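Local structure of oxalate oxidase 1 (Hordeum vulgare, 1FI2) at residues Thr43-Thr48 with Met74-Phe79; Pro86-Pro91 with Leu135-Phe140; Ala93-Met98 with Met149-Asn154. The protein oxidises oxalate with molecular oxygen to carbon dioxide and hydrogen peroxide at a manganese site, and also has superoxide dismutase activity. One frame throughout, in Å; residues are numbered along the deposited sequence.

In the fold
All three contacts lie within one cupin beta-jellyroll, built from two antiparallel sheets. Interactions 1 and 3 share one sheet, in which strands 73-79 and 147-153 are neighbours; their centres are about 14 Å apart. Interaction 2 belongs to the other sheet, pairing strands 84-89 and 137-141, with its centre about 12 Å from that of interaction 3 and about 17 Å from that of interaction 1. Along the chain interaction 1 closes first, whereas interactions 2 and 3 alternate their segments. These two meet at the manganese: interaction 2 brings three histidines and interaction 3 the glutamate, so the metal ties the two sheets together. Interaction 1 lays a loop against the sheet that carries the glutamate.

Interaction 1 of 3, residues Thr43-Thr48 with Met74-Phe79; sequences TKAGNT and MNRVDF
Ala45 and Gly46 lie against a salt-bridged pair, Arg76 and Asp78, both of which point toward the loop from strand 73-79. Arg76 leaves the strand with CG anti to the backbone N (chi1 166°) and runs extended as far as NE. Its guanidinium meets the carboxylate side-on: NH2 lies in plane on the syn lone pair of Asp78 OD1 at 3.0 Å, while NE reaches Asp78 OD2 at 3.0 Å from slightly out of plane. The loop passes over one face of this guanidinium, with Lys44 O and Ala45 CA above it; Ala45 CA is 3.4 Å from Arg76 NH2. Gly46 N then gives a nearly straight bond to Asp78 OD2 (2.9 Å, 172°), arriving from well above the carboxylate plane, so OD2 accepts from two donors. Farther along, Thr48 CG2 rests 3.6 Å from Asp78 O. Arg76 also donates through NH1 to Leu42 O and makes a cation-pi contact with Tyr148. The two-point grip probably limits rotation of both groups, and the pair binds the loop backbone through Gly46 N. The arrangement is a loop laid over one side of a cupin jellyroll strand that also carries Asn75, an oxalate-binding residue.

Interaction 2 of 3, residues Pro86-Pro91 with Leu135-Phe140; sequences PPHIHP and LMHFQF. With MN (manganese (II) ion), chain B.
His88, His90 and His137 converge on one manganese ion, each through NE2, at 2.3 Å for His88 NE2 and 2.2 Å for His137 NE2. Waters 2 and 3 and Glu95 complete the shell. The His88 and His137 rings approach obliquely, their planes 55° apart, whereas the His90 ring meets that of His137 rim to rim. Both His88 and His137 have CG between the backbone N and the carbonyl carbon (chi1 64° and 59°), and their rings lean together from one face of the sheet.

A second shell fixes ring rotation. His88 ND1 donates to Pro86 O at 2.8 Å within the ring plane, and His137 ND1 donates to Leu135 O at 3.0 Å, somewhat out of its ring plane. His90 ND1 is held by Gly159 O. Gln139 NE2 donates to water 2, and its OE1 accepts from Asn85 ND2, which links this metal-bound water to an oxalate-binding residue. Water 1 joins His90 N to Leu135 O.

Beneath the rings, His88 and His137 form an antiparallel hydrogen-bonded pair, with His88 N to His137 O at 2.8 Å and His137 N to His88 O at 3.0 Å. Ile89 CG1 packs 3.6 Å from Met136 CA, and its CD1 touches Met136 CB; Ile89 also touches Ile89 of the third subunit. An alanine here, lacking CG1 and CD1, would probably leave a gap against Met136 and might thin the packing on Ile89 of the third subunit. Pro87 CB meets Met136 SD on the same flank.

With the ND1 atoms of all three rings engaged in hydrogen bonds, each NE2 keeps its lone pair for the manganese, and Glu95 is the one carboxylate ligand among the three imidazoles.

Interaction 3 of 3, residues Ala93-Met98 with Met149-Asn154; sequences ATEIGM and MVVSFN. With MN (manganese (II) ion), chain B.
Glu95 and Phe153 join the strands as an antiparallel non-hydrogen-bonded pair, their side chains lying side by side and pointing the same way. In Glu95, CG anti to the backbone N (chi1 171°) and the chain extended beyond it send the carboxylate out from the strand; OE1 binds the manganese at 2.2 Å. OE2 instead accepts from metal-bound water 2 at 2.7 Å, so the two oxygens serve the ion directly and through its water. Water 3, also on the metal, lies at the edge of the Phe153 ring, in plane.

Van der Waals contacts flank this chain. Phe153 CE2 sits 3.6 Å from Glu95 CB, with the ring and carboxylate planes 47° apart. Val151 CG1 comes within 3.2 Å of Glu95 OE2 and also packs on Gly97 CA, so closely that a CB on Gly97 would collide with it. Ala93 CB touches Phe153 CB.

Backbone hydrogen bonds knit the strands through two reciprocal pairs, Ile96 with Ser152 and Met98 with Val150; Ser152 N to Ile96 O is 2.8 Å and nearly straight. Beyond the strand end a side chain takes over: Asn154 OD1 receives Thr94 N at 2.6 Å, while Asn154 N returns a longer bond to Thr94 O.

Strand 95-98 is bordered on its far side by strand 128-131, and strand 149-153 by strand 73-79. The face bearing Glu95, Val151 and Phe153 turns to the metal, where Phe153 meets His90 edge-to-face; the opposite face, with Ile96, Met98 and Val150, packs on the second subunit.

Interaction 1 of 3, residues Thr43-Thr48 with Met74-Phe79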
loop_
_atom_site.group_PDB
_atom_site.type_symbol
_atom_site.label_atom_id
_atom_site.label_comp_id
_atom_site.label_asym_id
_atom_site.label_seq_id
_atom_site.Cartn_x
_atom_site.Cartn_y
_atom_site.Cartn_z
ATOM N N THR A 43 17.427 -9.575 25.567
ATOM C CA THR A 43 17.405 -9.845 26.993
ATOM C C THR A 43 18.498 -9.117 27.770
ATOM O O THR A 43 18.259 -8.795 28.938
ATOM C CB THR A 43 17.531 -11.344 27.336
ATOM O OG1 THR A 43 18.716 -11.892 26.737
ATOM C CG2 THR A 43 16.322 -12.134 26.872
ATOM N N LYS A 44 19.675 -8.918 27.193
ATOM C CA LYS A 44 20.776 -8.294 27.916
ATOM C C LYS A 44 21.125 -6.898 27.419
ATOM O O LYS A 44 20.903 -6.524 26.268
ATOM C CB LYS A 44 22.026 -9.182 27.854
ATOM C CG LYS A 44 21.825 -10.580 28.411
ATOM C CD LYS A 44 23.107 -11.398 28.407
ATOM C CE LYS A 44 22.853 -12.792 28.963
ATOM N NZ LYS A 44 24.107 -13.587 29.076
ATOM N N ALA A 45 21.696 -6.108 28.326
ATOM C CA ALA A 45 22.092 -4.738 28.018
ATOM C C ALA A 45 23.316 -4.707 27.112
ATOM O O ALA A 45 24.219 -5.540 27.228
ATOM C CB ALA A 45 22.367 -3.970 29.304
ATOM N N GLY A 46 23.346 -3.736 26.207
ATOM C CA GLY A 46 24.472 -3.581 25.288
ATOM C C GLY A 46 25.598 -2.821 25.993
ATOM O O GLY A 46 25.387 -2.241 27.057
ATOM N N ASN A 47 26.774 -2.818 25.386
ATOM C CA ASN A 47 27.944 -2.141 25.944
ATOM C C ASN A 47 27.892 -0.650 25.635
ATOM O O ASN A 47 28.057 -0.242 24.484
ATOM C CB ASN A 47 29.214 -2.758 25.363
ATOM C CG ASN A 47 30.499 -2.395 26.065
ATOM O OD1 ASN A 47 31.477 -3.152 25.995
ATOM N ND2 ASN A 47 30.550 -1.261 26.747
ATOM N N THR A 48 27.688 0.172 26.661
ATOM C CA THR A 48 27.594 1.612 26.479
ATOM C C THR A 48 28.915 2.358 26.476
ATOM O O THR A 48 28.882 3.594 26.384
ATOM C CB THR A 48 26.687 2.249 27.558
ATOM O OG1 THR A 48 27.295 2.070 28.840
ATOM C CG2 THR A 48 25.316 1.592 27.545
ATOM N N MET A 74 12.115 -4.667 15.921
ATOM C CA MET A 74 12.372 -3.961 17.165
ATOM C C MET A 74 13.860 -3.658 17.339
ATOM O O MET A 74 14.715 -4.080 16.569
ATOM C CB MET A 74 11.988 -4.802 18.389
ATOM C CG MET A 74 10.519 -5.080 18.611
ATOM S SD MET A 74 10.259 -6.340 19.872
ATOM C CE MET A 74 10.202 -5.353 21.348
ATOM N N ASN A 75 14.162 -2.944 18.422
ATOM C CA ASN A 75 15.544 -2.804 18.870
ATOM C C ASN A 75 15.553 -2.326 20.321
ATOM O O ASN A 75 14.544 -1.834 20.819
ATOM C CB ASN A 75 16.386 -1.937 17.971
ATOM C CG ASN A 75 16.289 -0.445 17.981
ATOM O OD1 ASN A 75 16.567 0.185 16.943
ATOM N ND2 ASN A 75 15.930 0.194 19.087
ATOM N N ARG A 76 16.689 -2.513 20.971
ATOM C CA ARG A 76 16.889 -2.055 22.343
ATOM C C ARG A 76 18.031 -1.047 22.354
ATOM O O ARG A 76 18.958 -1.163 21.545
ATOM C CB ARG A 76 17.207 -3.244 23.249
ATOM C CG ARG A 76 17.752 -2.868 24.616
ATOM C CD ARG A 76 18.043 -4.106 25.462
ATOM N NE ARG A 76 18.594 -3.710 26.752
ATOM C CZ ARG A 76 18.385 -4.296 27.922
ATOM N NH1 ARG A 76 17.602 -5.360 28.026
ATOM N NH2 ARG A 76 18.963 -3.800 29.011
ATOM N N VAL A 77 17.904 0.038 23.118
ATOM C CA VAL A 77 18.997 1.004 23.225
ATOM C C VAL A 77 19.313 1.234 24.705
ATOM O O VAL A 77 18.418 1.519 25.500
ATOM C CB VAL A 77 18.731 2.357 22.548
ATOM C CG1 VAL A 77 19.996 3.209 22.535
ATOM C CG2 VAL A 77 18.225 2.211 21.116
ATOM N N ASP A 78 20.581 1.058 25.065
ATOM C CA ASP A 78 21.049 1.268 26.433
ATOM C C ASP A 78 21.913 2.525 26.481
ATOM O O ASP A 78 22.616 2.830 25.520
ATOM C CB ASP A 78 21.849 0.071 26.945
ATOM C CG ASP A 78 20.985 -1.163 27.124
ATOM O OD1 ASP A 78 20.303 -1.258 28.165
ATOM O OD2 ASP A 78 20.986 -2.023 26.224
ATOM N N PHE A 79 21.803 3.300 27.561
ATOM C CA PHE A 79 22.497 4.569 27.668
ATOM C C PHE A 79 23.264 4.774 28.975
ATOM O O PHE A 79 22.666 4.736 30.050
ATOM C CB PHE A 79 21.496 5.729 27.598
ATOM C CG PHE A 79 20.552 5.863 26.453
ATOM C CD1 PHE A 79 20.787 6.787 25.440
ATOM C CD2 PHE A 79 19.405 5.086 26.378
ATOM C CE1 PHE A 79 19.905 6.914 24.385
ATOM C CE2 PHE A 79 18.525 5.203 25.323
ATOM C CZ PHE A 79 18.776 6.124 24.324
#

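Interaction 2 of 3, residues Pro86-Pro91 with Leu135-Phe140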
loop_
_atom_site.group_PDB
_atom_site.type_symbol
_atom_site.label_atom_id
_atom_site.label_comp_id
_atom_site.label_asym_id
_atom_site.label_seq_id
_atom_site.Cartn_x
_atom_site.Cartn_y
_atom_site.Cartn_z
ATOM N N PRO A 86 22.245 9.857 19.059
ATOM C CA PRO A 86 22.328 11.138 18.381
ATOM C C PRO A 86 21.227 11.410 17.387
ATOM O O PRO A 86 20.526 10.497 16.980
ATOM C CB PRO A 86 23.697 11.101 17.705
ATOM C CG PRO A 86 24.030 9.659 17.555
ATOM C CD PRO A 86 23.404 8.981 18.748
ATOM N N PRO A 87 21.011 12.660 17.001
ATOM C CA PRO A 87 20.012 13.006 15.999
ATOM C C PRO A 87 20.054 12.048 14.825
ATOM O O PRO A 87 21.052 12.048 14.111
ATOM C CB PRO A 87 20.427 14.414 15.581
ATOM C CG PRO A 87 21.000 14.988 16.839
ATOM C CD PRO A 87 21.795 13.843 17.436
ATOM N N HIS A 88 19.026 11.264 14.563
ATOM C CA HIS A 88 19.025 10.299 13.466
ATOM C C HIS A 88 17.667 10.206 12.792
ATOM O O HIS A 88 16.699 10.840 13.213
ATOM C CB HIS A 88 19.472 8.920 13.963
ATOM C CG HIS A 88 18.538 8.309 14.962
ATOM N ND1 HIS A 88 18.547 8.662 16.294
ATOM C CD2 HIS A 88 17.564 7.375 14.816
ATOM C CE1 HIS A 88 17.617 7.968 16.933
ATOM N NE2 HIS A 88 17.014 7.184 16.060
ATOM N N ILE A 89 17.577 9.466 11.690
ATOM C CA ILE A 89 16.371 9.287 10.894
ATOM C C ILE A 89 16.214 7.832 10.454
ATOM O O ILE A 89 17.194 7.176 10.106
ATOM C CB ILE A 89 16.393 10.179 9.633
ATOM C CG1 ILE A 89 16.115 11.641 9.993
ATOM C CG2 ILE A 89 15.393 9.746 8.566
ATOM C CD1 ILE A 89 16.894 12.669 9.225
ATOM N N HIS A 90 14.980 7.341 10.438
ATOM C CA HIS A 90 14.637 6.047 9.861
ATOM C C HIS A 90 13.922 6.320 8.542
ATOM O O HIS A 90 12.795 6.820 8.534
ATOM C CB HIS A 90 13.727 5.214 10.781
ATOM C CG HIS A 90 14.366 5.057 12.129
ATOM N ND1 HIS A 90 15.477 4.268 12.321
ATOM C CD2 HIS A 90 14.088 5.617 13.325
ATOM C CE1 HIS A 90 15.860 4.345 13.583
ATOM N NE2 HIS A 90 15.034 5.162 14.213
ATOM N N PRO A 91 14.569 6.012 7.421
ATOM C CA PRO A 91 14.026 6.284 6.117
ATOM C C PRO A 91 12.756 5.542 5.758
ATOM O O PRO A 91 12.056 6.002 4.849
ATOM C CB PRO A 91 15.138 5.892 5.139
ATOM C CG PRO A 91 16.098 5.064 5.909
ATOM C CD PRO A 91 15.936 5.442 7.355
ATOM N N LEU A 135 11.413 11.515 10.205
ATOM C CA LEU A 135 11.754 12.764 10.876
ATOM C C LEU A 135 12.992 12.608 11.750
ATOM O O LEU A 135 13.235 11.532 12.295
ATOM C CB LEU A 135 10.576 13.256 11.720
ATOM C CG LEU A 135 9.280 13.560 10.963
ATOM C CD1 LEU A 135 8.201 14.067 11.911
ATOM C CD2 LEU A 135 9.512 14.583 9.857
ATOM N N MET A 136 13.757 13.685 11.891
ATOM C CA MET A 136 14.946 13.664 12.745
ATOM C C MET A 136 14.543 13.590 14.215
ATOM O O MET A 136 13.567 14.220 14.634
ATOM C CB MET A 136 15.820 14.891 12.458
ATOM C CG MET A 136 17.230 14.772 13.022
ATOM S SD MET A 136 18.241 16.251 12.816
ATOM C CE MET A 136 18.190 16.461 11.038
ATOM N N HIS A 137 15.272 12.797 15.001
ATOM C CA HIS A 137 14.966 12.646 16.425
ATOM C C HIS A 137 16.192 12.180 17.197
ATOM O O HIS A 137 17.175 11.742 16.592
ATOM C CB HIS A 137 13.792 11.682 16.617
ATOM C CG HIS A 137 14.012 10.304 16.075
ATOM N ND1 HIS A 137 14.107 10.061 14.721
ATOM C CD2 HIS A 137 14.140 9.096 16.678
ATOM C CE1 HIS A 137 14.290 8.778 14.518
ATOM N NE2 HIS A 137 14.321 8.149 15.684
ATOM N N PHE A 138 16.153 12.281 18.520
ATOM C CA PHE A 138 17.277 11.871 19.354
ATOM C C PHE A 138 16.819 11.543 20.773
ATOM O O PHE A 138 15.688 11.854 21.146
ATOM C CB PHE A 138 18.293 13.024 19.452
ATOM C CG PHE A 138 17.760 14.269 20.113
ATOM C CD1 PHE A 138 17.797 14.428 21.490
ATOM C CD2 PHE A 138 17.222 15.292 19.349
ATOM C CE1 PHE A 138 17.308 15.572 22.090
ATOM C CE2 PHE A 138 16.728 16.441 19.945
ATOM C CZ PHE A 138 16.766 16.582 21.318
ATOM N N GLN A 139 17.700 10.928 21.551
ATOM C CA GLN A 139 17.445 10.615 22.951
ATOM C C GLN A 139 18.716 10.973 23.737
ATOM O O GLN A 139 19.821 10.774 23.238
ATOM C CB GLN A 139 17.048 9.181 23.255
ATOM C CG GLN A 139 15.669 8.747 22.779
ATOM C CD GLN A 139 15.726 8.177 21.373
ATOM O OE1 GLN A 139 16.731 7.570 20.981
ATOM N NE2 GLN A 139 14.673 8.374 20.589
ATOM N N PHE A 140 18.555 11.518 24.933
ATOM C CA PHE A 140 19.687 11.922 25.770
ATOM C C PHE A 140 19.428 11.514 27.216
ATOM O O PHE A 140 18.381 11.859 27.770
ATOM C CB PHE A 140 19.876 13.430 25.623
ATOM C CG PHE A 140 21.034 14.044 26.349
ATOM C CD1 PHE A 140 22.321 13.931 25.859
ATOM C CD2 PHE A 140 20.828 14.803 27.491
ATOM C CE1 PHE A 140 23.390 14.510 26.515
ATOM C CE2 PHE A 140 21.891 15.394 28.152
ATOM C CZ PHE A 140 23.174 15.245 27.663
HETATM MN MN MN B . 15.021 6.120 16.302
HETATM O O HOH W 1 12.746 8.843 11.511
HETATM O O HOH W 2 14.914 6.519 18.497
HETATM O O HOH W 3 16.279 4.081 16.739
#

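Interaction 3 of 3, residues Ala93-Met98 with Met149-Asn154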
loop_
_atom_site.group_PDB
_atom_site.type_symbol
_atom_site.label_atom_id
_atom_site.label_comp_id
_atom_site.label_asym_id
_atom_site.label_seq_id
_atom_site.Cartn_x
_atom_site.Cartn_y
_atom_site.Cartn_z
ATOM N N ALA A 93 10.313 3.926 8.095
ATOM C CA ALA A 93 9.376 3.544 9.145
ATOM C C ALA A 93 9.127 4.569 10.242
ATOM O O ALA A 93 9.967 5.385 10.586
ATOM C CB ALA A 93 9.901 2.280 9.843
ATOM N N THR A 94 7.971 4.383 10.876
ATOM C CA THR A 94 7.585 5.066 12.102
ATOM C C THR A 94 8.118 4.237 13.272
ATOM O O THR A 94 8.140 3.010 13.192
ATOM C CB THR A 94 6.054 5.174 12.235
ATOM O OG1 THR A 94 5.509 6.009 11.200
ATOM C CG2 THR A 94 5.639 5.754 13.585
ATOM N N GLU A 95 8.543 4.892 14.339
ATOM C CA GLU A 95 9.041 4.212 15.530
ATOM C C GLU A 95 8.110 4.484 16.709
ATOM O O GLU A 95 7.600 5.592 16.879
ATOM C CB GLU A 95 10.461 4.673 15.850
ATOM C CG GLU A 95 11.055 4.224 17.170
ATOM C CD GLU A 95 12.377 4.895 17.485
ATOM O OE1 GLU A 95 12.928 5.570 16.592
ATOM O OE2 GLU A 95 12.883 4.778 18.619
ATOM N N ILE A 96 7.888 3.450 17.510
ATOM C CA ILE A 96 7.043 3.563 18.706
ATOM C C ILE A 96 7.784 2.888 19.851
ATOM O O ILE A 96 8.171 1.722 19.737
ATOM C CB ILE A 96 5.635 3.031 18.431
ATOM C CG1 ILE A 96 4.686 3.341 19.594
ATOM C CG2 ILE A 96 5.628 1.543 18.110
ATOM C CD1 ILE A 96 3.221 3.156 19.242
ATOM N N GLY A 97 8.093 3.636 20.919
ATOM C CA GLY A 97 8.917 3.048 21.968
ATOM C C GLY A 97 8.459 3.271 23.394
ATOM O O GLY A 97 7.574 4.073 23.681
ATOM N N MET A 98 9.084 2.519 24.301
ATOM C CA MET A 98 8.790 2.619 25.723
ATOM C C MET A 98 10.103 2.682 26.504
ATOM O O MET A 98 11.001 1.886 26.233
ATOM C CB MET A 98 7.932 1.455 26.234
ATOM C CG MET A 98 7.611 1.609 27.718
ATOM S SD MET A 98 6.703 0.224 28.424
ATOM C CE MET A 98 5.031 0.644 27.953
ATOM N N MET A 149 15.641 1.630 26.733
ATOM C CA MET A 149 14.337 1.644 26.090
ATOM C C MET A 149 14.258 0.517 25.062
ATOM O O MET A 149 15.283 0.019 24.596
ATOM C CB MET A 149 14.093 2.977 25.375
ATOM C CG MET A 149 15.112 3.287 24.297
ATOM S SD MET A 149 14.870 4.869 23.478
ATOM C CE MET A 149 15.918 4.669 22.033
ATOM N N VAL A 150 13.054 0.053 24.777
ATOM C CA VAL A 150 12.789 -0.932 23.734
ATOM C C VAL A 150 11.772 -0.310 22.776
ATOM O O VAL A 150 10.748 0.196 23.244
ATOM C CB VAL A 150 12.256 -2.259 24.290
ATOM C CG1 VAL A 150 11.901 -3.211 23.153
ATOM C CG2 VAL A 150 13.255 -2.936 25.222
ATOM N N VAL A 151 12.078 -0.279 21.482
ATOM C CA VAL A 151 11.189 0.322 20.500
ATOM C C VAL A 151 10.787 -0.679 19.418
ATOM O O VAL A 151 11.477 -1.667 19.166
ATOM C CB VAL A 151 11.807 1.564 19.829
ATOM C CG1 VAL A 151 12.386 2.556 20.832
ATOM C CG2 VAL A 151 12.882 1.177 18.821
ATOM N N SER A 152 9.685 -0.375 18.741
ATOM C CA SER A 152 9.195 -1.175 17.632
ATOM C C SER A 152 9.080 -0.266 16.408
ATOM O O SER A 152 8.988 0.952 16.545
ATOM C CB SER A 152 7.842 -1.814 17.920
ATOM O OG SER A 152 7.905 -2.709 19.014
ATOM N N PHE A 153 9.133 -0.875 15.233
ATOM C CA PHE A 153 9.043 -0.149 13.981
ATOM C C PHE A 153 7.995 -0.812 13.086
ATOM O O PHE A 153 7.764 -2.016 13.175
ATOM C CB PHE A 153 10.355 -0.142 13.193
ATOM C CG PHE A 153 11.529 0.457 13.913
ATOM C CD1 PHE A 153 12.349 -0.336 14.696
ATOM C CD2 PHE A 153 11.805 1.812 13.808
ATOM C CE1 PHE A 153 13.426 0.210 15.369
ATOM C CE2 PHE A 153 12.880 2.362 14.481
ATOM C CZ PHE A 153 13.694 1.563 15.256
ATOM N N ASN A 154 7.530 -0.041 12.110
ATOM C CA ASN A 154 6.552 -0.583 11.165
ATOM C C ASN A 154 7.209 -0.963 9.843
ATOM O O ASN A 154 6.659 -0.813 8.764
ATOM C CB ASN A 154 5.383 0.354 10.995
ATOM C CG ASN A 154 5.514 1.672 10.306
ATOM O OD1 ASN A 154 6.538 2.328 10.369
ATOM N ND2 ASN A 154 4.412 2.046 9.649
HETATM MN MN MN B . 15.021 6.120 16.302
HETATM O O HOH W 2 14.914 6.519 18.497
HETATM O O HOH W 3 16.279 4.081 16.739
#